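Local coordinates for methyltransferase domain-containing protein (Serratia marcescens, PDB 7CLU), which probably methylates a hydroxyl group of a prodigiosin precursor, acting as a dimeric O-methyltransferase that uses S-adenosyl-L-methionine and recognises its substrate by induced fit, at residues D68-D71 with G72-H75; H247-A250 with P251-L255. All coordinates share one frame; numbering follows the deposited sequence.

Contact 1. Residues D68-D71 with G72-H75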
ATOM      1  N   ASP A  68     -20.328   4.462  -5.987  1.00 24.93           N
ATOM      2  CA  ASP A  68     -21.640   3.940  -5.648  1.00 26.29           C
ATOM      3  C   ASP A  68     -22.078   2.960  -6.730  1.00 26.41           C
ATOM      4  O   ASP A  68     -21.631   3.019  -7.879  1.00 25.92           O
ATOM      5  CB  ASP A  68     -22.676   5.070  -5.535  1.00 26.71           C
ATOM      6  CG  ASP A  68     -22.397   6.020  -4.387  1.00 31.07           C
ATOM      7  OD1 ASP A  68     -21.948   5.562  -3.316  1.00 31.87           O
ATOM      8  OD2 ASP A  68     -22.614   7.238  -4.558  1.00 35.04           O
ATOM      9  N   GLN A  69     -22.981   2.055  -6.357  1.00 25.56           N
ATOM     10  CA  GLN A  69     -23.597   1.168  -7.331  1.00 26.98           C
ATOM     11  C   GLN A  69     -25.059   0.969  -6.958  1.00 25.60           C
ATOM     12  O   GLN A  69     -25.368   0.540  -5.847  1.00 28.97           O
ATOM     13  CB  GLN A  69     -22.854  -0.168  -7.405  1.00 24.69           C
ATOM     14  CG  GLN A  69     -23.293  -1.103  -8.527  1.00 28.80           C
ATOM     15  CD  GLN A  69     -24.352  -2.100  -8.070  1.00 33.23           C
ATOM     16  OE1 GLN A  69     -25.547  -1.936  -8.323  1.00 33.99           O
ATOM     17  NE2 GLN A  69     -23.902  -3.136  -7.367  1.00 34.50           N
ATOM     18  N   ARG A  70     -25.958   1.292  -7.875  1.00 29.39           N
ATOM     19  CA  ARG A  70     -27.382   1.073  -7.646  1.00 32.39           C
ATOM     20  C   ARG A  70     -27.934   0.343  -8.853  1.00 31.52           C
ATOM     21  O   ARG A  70     -27.784   0.816  -9.986  1.00 29.83           O
ATOM     22  CB  ARG A  70     -28.143   2.385  -7.390  1.00 36.26           C
ATOM     23  CG  ARG A  70     -27.764   3.533  -8.314  1.00 35.31           C
ATOM     24  CD  ARG A  70     -28.801   4.663  -8.360  1.00 37.04           C
ATOM     25  NE  ARG A  70     -28.540   5.485  -9.540  1.00 42.15           N
ATOM     26  CZ  ARG A  70     -29.296   5.501 -10.636  1.00 42.39           C
ATOM     27  NH1 ARG A  70     -30.398   4.768 -10.701  1.00 34.24           N
ATOM     28  NH2 ARG A  70     -28.953   6.266 -11.670  1.00 43.39           N
ATOM     29  N   ASP A  71     -28.532  -0.826  -8.611  1.00 32.93           N
ATOM     30  CA  ASP A  71     -29.182  -1.616  -9.660  1.00 35.61           C
ATOM     31  C   ASP A  71     -28.230  -1.885 -10.820  1.00 31.95           C
ATOM     32  O   ASP A  71     -28.618  -1.841 -11.985  1.00 36.67           O
ATOM     33  CB  ASP A  71     -30.463  -0.937 -10.176  1.00 36.22           C
ATOM     34  CG  ASP A  71     -31.303  -0.337  -9.069  1.00 35.52           C
ATOM     35  OD1 ASP A  71     -31.561  -1.028  -8.055  1.00 28.48           O
ATOM     36  OD2 ASP A  71     -31.703   0.844  -9.207  1.00 39.65           O
ATOM     37  N   GLY A  72     -26.963  -2.152 -10.504  1.00 32.92           N
ATOM     38  CA  GLY A  72     -25.991  -2.484 -11.524  1.00 30.53           C
ATOM     39  C   GLY A  72     -25.279  -1.305 -12.164  1.00 28.68           C
ATOM     40  O   GLY A  72     -24.290  -1.519 -12.875  1.00 31.63           O
ATOM     41  N   LEU A  73     -25.731  -0.078 -11.924  1.00 30.00           N
ATOM     42  CA  LEU A  73     -25.105   1.115 -12.486  1.00 31.12           C
ATOM     43  C   LEU A  73     -24.109   1.693 -11.496  1.00 27.75           C
ATOM     44  O   LEU A  73     -24.445   1.905 -10.327  1.00 30.35           O
ATOM     45  CB  LEU A  73     -26.150   2.179 -12.817  1.00 29.75           C
ATOM     46  CG  LEU A  73     -27.220   1.874 -13.852  1.00 28.92           C
ATOM     47  CD1 LEU A  73     -28.396   2.852 -13.693  1.00 29.07           C
ATOM     48  CD2 LEU A  73     -26.627   1.962 -15.236  1.00 36.60           C
ATOM     49  N   TYR A  74     -22.895   1.961 -11.965  1.00 25.68           N
ATOM     50  CA  TYR A  74     -21.884   2.586 -11.131  1.00 27.26           C
ATOM     51  C   TYR A  74     -22.048   4.095 -11.188  1.00 25.57           C
ATOM     52  O   TYR A  74     -22.372   4.661 -12.236  1.00 27.67           O
ATOM     53  CB  TYR A  74     -20.472   2.165 -11.573  1.00 24.75           C
ATOM     54  CG  TYR A  74     -20.227   0.718 -11.220  1.00 24.21           C
ATOM     55  CD1 TYR A  74     -19.738   0.369  -9.966  1.00 23.04           C
ATOM     56  CD2 TYR A  74     -20.553  -0.302 -12.107  1.00 26.01           C
ATOM     57  CE1 TYR A  74     -19.563  -0.950  -9.613  1.00 22.55           C
ATOM     58  CE2 TYR A  74     -20.364  -1.633 -11.765  1.00 25.93           C
ATOM     59  CZ  TYR A  74     -19.877  -1.942 -10.508  1.00 20.31           C
ATOM     60  OH  TYR A  74     -19.679  -3.249 -10.145  1.00 27.44           O
ATOM     61  N   HIS A  75     -21.848   4.740 -10.044  1.00 24.91           N
ATOM     62  CA  HIS A  75     -22.041   6.172  -9.912  1.00 29.82           C
ATOM     63  C   HIS A  75     -20.831   6.791  -9.224  1.00 28.48           C
ATOM     64  O   HIS A  75     -20.401   6.318  -8.166  1.00 24.98           O
ATOM     65  CB  HIS A  75     -23.331   6.477  -9.130  1.00 27.36           C
ATOM     66  CG  HIS A  75     -23.426   7.892  -8.663  1.00 27.53           C
ATOM     67  ND1 HIS A  75     -23.695   8.938  -9.518  1.00 26.93           N
ATOM     68  CD2 HIS A  75     -23.286   8.435  -7.430  1.00 26.84           C
ATOM     69  CE1 HIS A  75     -23.697  10.069  -8.837  1.00 29.80           C
ATOM     70  NE2 HIS A  75     -23.465   9.791  -7.565  1.00 30.23           N
TER
HETATM   71  O   HOH W   1     -20.543  -3.188  -7.218  1.00 26.99           O
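Asp-68 and His-75 form the open end of a two-stranded antiparallel hairpin, a hydrogen-bonded pair in which each backbone N-H meets the other residue's carbonyl: Asp-68 N to His-75 O at 2.9 Å and His-75 N to Asp-68 O at 2.8 Å. Their side chains run alongside each other, carboxylate and imidazole planes only 10° apart, and Asp-68 OD2 comes to the ring edge 3.2 Å from His-75 CD2, a carbon; the ring's ND1 instead binds Asp-37. Gln-69 and Tyr-74, a non-hydrogen-bonded pair, occupy the other face of the sheet. Methylene CG of Gln-69 rests over the phenol as a CH-pi contact, 4.0 Å from the centroid of the Tyr-74 ring. With CG anti to the backbone N (chi1 -172°), a bend at chi2 of -94° brings the amide round to the turn, where OE1 of Gln-69 accepts the N-H of Gly-72 at a short 2.6 Å, the donor lying well above the amide carbonyl plane. Arg-70 pairs with Leu-73 through two backbone bonds that close a type I' turn, and methyl CD1 of Leu-73 sits over one guanidinium face, 4.0 Å from Arg-70 NH2. Asp-71 and Gly-72 both have positive phi angles, as a type I' turn requires at its two central positions. Strands 68-70 and 73-75 form a hairpin consistent with the wing of a winged-helix dimerisation domain. Asp-37 takes a salt bridge from Arg-70, Ala-38 shares backbone hydrogen bonding with Tyr-74, and the buried Tyr-74 ring packs against helices 40-47 and 51-63.

Contact 2. Residues H247-A250 with P251-L255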
ATOM      1  N   HIS A 247      14.713  17.660   4.222  1.00 24.93           N
ATOM      2  CA  HIS A 247      14.553  16.221   4.387  1.00 26.10           C
ATOM      3  C   HIS A 247      14.817  15.438   3.110  1.00 25.96           C
ATOM      4  O   HIS A 247      14.798  14.206   3.156  1.00 27.98           O
ATOM      5  CB  HIS A 247      13.152  15.908   4.912  1.00 27.02           C
ATOM      6  CG  HIS A 247      12.067  16.120   3.906  1.00 26.96           C
ATOM      7  ND1 HIS A 247      10.956  15.307   3.826  1.00 30.50           N
ATOM      8  CD2 HIS A 247      11.912  17.065   2.950  1.00 27.50           C
ATOM      9  CE1 HIS A 247      10.170  15.735   2.853  1.00 28.40           C
ATOM     10  NE2 HIS A 247      10.731  16.798   2.303  1.00 29.19           N
ATOM     11  N   ASP A 248      15.043  16.101   1.981  1.00 26.10           N
ATOM     12  CA  ASP A 248      15.425  15.397   0.767  1.00 27.33           C
ATOM     13  C   ASP A 248      16.888  14.975   0.779  1.00 32.74           C
ATOM     14  O   ASP A 248      17.283  14.168  -0.068  1.00 30.24           O
ATOM     15  CB  ASP A 248      15.159  16.282  -0.463  1.00 28.61           C
ATOM     16  CG  ASP A 248      13.698  16.665  -0.598  1.00 35.51           C
ATOM     17  OD1 ASP A 248      12.835  15.908  -0.119  1.00 36.24           O
ATOM     18  OD2 ASP A 248      13.412  17.725  -1.185  1.00 38.87           O
ATOM     19  N   TYR A 249      17.683  15.482   1.724  1.00 27.87           N
ATOM     20  CA  TYR A 249      19.129  15.316   1.724  1.00 30.83           C
ATOM     21  C   TYR A 249      19.618  14.749   3.050  1.00 30.76           C
ATOM     22  O   TYR A 249      18.973  14.879   4.094  1.00 29.85           O
ATOM     23  CB  TYR A 249      19.832  16.652   1.446  1.00 26.71           C
ATOM     24  CG  TYR A 249      19.415  17.228   0.120  1.00 31.22           C
ATOM     25  CD1 TYR A 249      19.940  16.732  -1.072  1.00 34.59           C
ATOM     26  CD2 TYR A 249      18.451  18.226   0.050  1.00 34.42           C
ATOM     27  CE1 TYR A 249      19.535  17.239  -2.292  1.00 35.89           C
ATOM     28  CE2 TYR A 249      18.040  18.735  -1.163  1.00 37.49           C
ATOM     29  CZ  TYR A 249      18.582  18.234  -2.331  1.00 39.20           C
ATOM     30  OH  TYR A 249      18.170  18.741  -3.539  1.00 47.83           O
ATOM     31  N   ALA A 250      20.785  14.114   2.992  1.00 31.14           N
ATOM     32  CA  ALA A 250      21.438  13.673   4.208  1.00 33.38           C
ATOM     33  C   ALA A 250      21.740  14.878   5.099  1.00 29.34           C
ATOM     34  O   ALA A 250      21.922  15.999   4.608  1.00 26.19           O
ATOM     35  CB  ALA A 250      22.734  12.923   3.888  1.00 29.36           C
ATOM     36  N   PRO A 251      21.789  14.669   6.414  1.00 29.95           N
ATOM     37  CA  PRO A 251      22.120  15.773   7.336  1.00 32.68           C
ATOM     38  C   PRO A 251      23.373  16.551   6.970  1.00 35.17           C
ATOM     39  O   PRO A 251      23.380  17.787   7.086  1.00 31.25           O
ATOM     40  CB  PRO A 251      22.279  15.043   8.677  1.00 34.80           C
ATOM     41  CG  PRO A 251      21.326  13.893   8.565  1.00 35.48           C
ATOM     42  CD  PRO A 251      21.401  13.442   7.130  1.00 31.85           C
ATOM     43  N   GLU A 252      24.439  15.859   6.541  1.00 31.15           N
ATOM     44  CA  GLU A 252      25.667  16.550   6.160  1.00 32.53           C
ATOM     45  C   GLU A 252      25.427  17.482   4.979  1.00 29.11           C
ATOM     46  O   GLU A 252      25.960  18.596   4.938  1.00 32.61           O
ATOM     47  CB  GLU A 252      26.768  15.527   5.838  1.00 39.33           C
ATOM     48  CG  GLU A 252      26.809  14.312   6.780  1.00 45.71           C
ATOM     49  CD  GLU A 252      25.697  13.282   6.505  1.00 44.62           C
ATOM     50  OE1 GLU A 252      25.601  12.800   5.363  1.00 48.62           O
ATOM     51  OE2 GLU A 252      24.921  12.957   7.431  1.00 48.16           O
ATOM     52  N   THR A 253      24.613  17.052   4.012  1.00 29.53           N
ATOM     53  CA  THR A 253      24.233  17.945   2.921  1.00 30.52           C
ATOM     54  C   THR A 253      23.309  19.051   3.413  1.00 30.82           C
ATOM     55  O   THR A 253      23.386  20.198   2.945  1.00 27.49           O
ATOM     56  CB  THR A 253      23.562  17.136   1.813  1.00 32.61           C
ATOM     57  OG1 THR A 253      24.472  16.120   1.365  1.00 35.32           O
ATOM     58  CG2 THR A 253      23.140  18.037   0.639  1.00 22.28           C
ATOM     59  N   GLN A 254      22.414  18.726   4.345  1.00 28.86           N
ATOM     60  CA  GLN A 254      21.581  19.769   4.931  1.00 29.92           C
ATOM     61  C   GLN A 254      22.448  20.868   5.531  1.00 28.12           C
ATOM     62  O   GLN A 254      22.168  22.062   5.361  1.00 27.29           O
ATOM     63  CB  GLN A 254      20.658  19.178   5.993  1.00 25.25           C
ATOM     64  CG  GLN A 254      19.676  18.142   5.480  1.00 25.85           C
ATOM     65  CD  GLN A 254      18.697  17.735   6.555  1.00 29.74           C
ATOM     66  OE1 GLN A 254      18.442  18.496   7.499  1.00 25.25           O
ATOM     67  NE2 GLN A 254      18.129  16.528   6.425  1.00 26.67           N
ATOM     68  N   LEU A 255      23.523  20.473   6.210  1.00 33.74           N
ATOM     69  CA  LEU A 255      24.445  21.444   6.789  1.00 31.83           C
ATOM     70  C   LEU A 255      25.061  22.329   5.709  1.00 31.61           C
ATOM     71  O   LEU A 255      25.197  23.545   5.895  1.00 29.81           O
ATOM     72  CB  LEU A 255      25.529  20.705   7.570  1.00 33.88           C
ATOM     73  CG  LEU A 255      25.947  21.179   8.950  1.00 38.45           C
ATOM     74  CD1 LEU A 255      24.739  21.184   9.889  1.00 36.90           C
ATOM     75  CD2 LEU A 255      27.049  20.275   9.482  1.00 39.54           C
TER
HETATM   76  O   HOH W   2      22.250  13.962   0.186  1.00 30.06           O
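The Tyr-249 ring is approached obliquely by methyl CG2 of Thr-253, 3.8 Å from Tyr-249 CG, while Asp-248 CB lies over one face, toward the rim, and a water lies in plane at the edge. The same methyl packs against the tyrosine methylene, 3.7 Å from Tyr-249 CB, reaching back because CG2 is anti to the backbone N of Thr-253. The carboxamide of Gln-254 is the second flat group: its NE2 donates to Tyr-249 O at 3.0 Å along an almost straight N-H line (175°), with the acceptor just 1° out of the amide plane. An extended chain beyond CG carries that amide back past the helix start, and OE1 also takes a weak hydrogen bond from Arg-313. Ala-250 is the N-cap residue of helix 251-264. Its carbonyl O receives Gln-254 N almost head-on at 2.8 Å, which begins the regular helical ladder, and Pro-251 suits the first helical position because an N-H there would have no carbonyl acceptor within the helix. Over the cap, Ala-250 CB touches the proline ring at CD and lies 3.2 Å from OE1 of Glu-252, whose bent chain folds back over it. The water at the tyrosine edge accepts from Ala-250 N and makes a weak bond to Thr-253 OG1. Gln-254 thus grips the connection with two bonds, one from its backbone and one from its amide, satisfying consecutive carbonyls just beyond His-247, the predicted proton acceptor. That histidine is held separately by Glu-304 at ND1 and stacked on Trp-244, an arrangement consistent with the general base of this methyltransferase family, which would probably deprotonate the substrate hydroxyl for methyl transfer.

How the contacts relate
Contact 1 closes early in the chain, within the dimerisation domain, whereas contact 2 opens much later, in the O-methyltransferase domain between strand 239-243 and helix 251-264. Their centres are 50 Å apart, on opposite sides of the chain's centre, and their nearest atoms stay about 34 Å from each other. They share no helix or sheet: the hairpin is a separate two-stranded unit, while residues 247-255 follow a strand of the seven-stranded Rossmann-like sheet. Both nevertheless approach the second subunit, Gln-69 packing on its Asp-281 and Pro-251 on its Arg-52. The dimer therefore reaches both the peripheral hairpin and the neighbourhood of the predicted catalytic histidine.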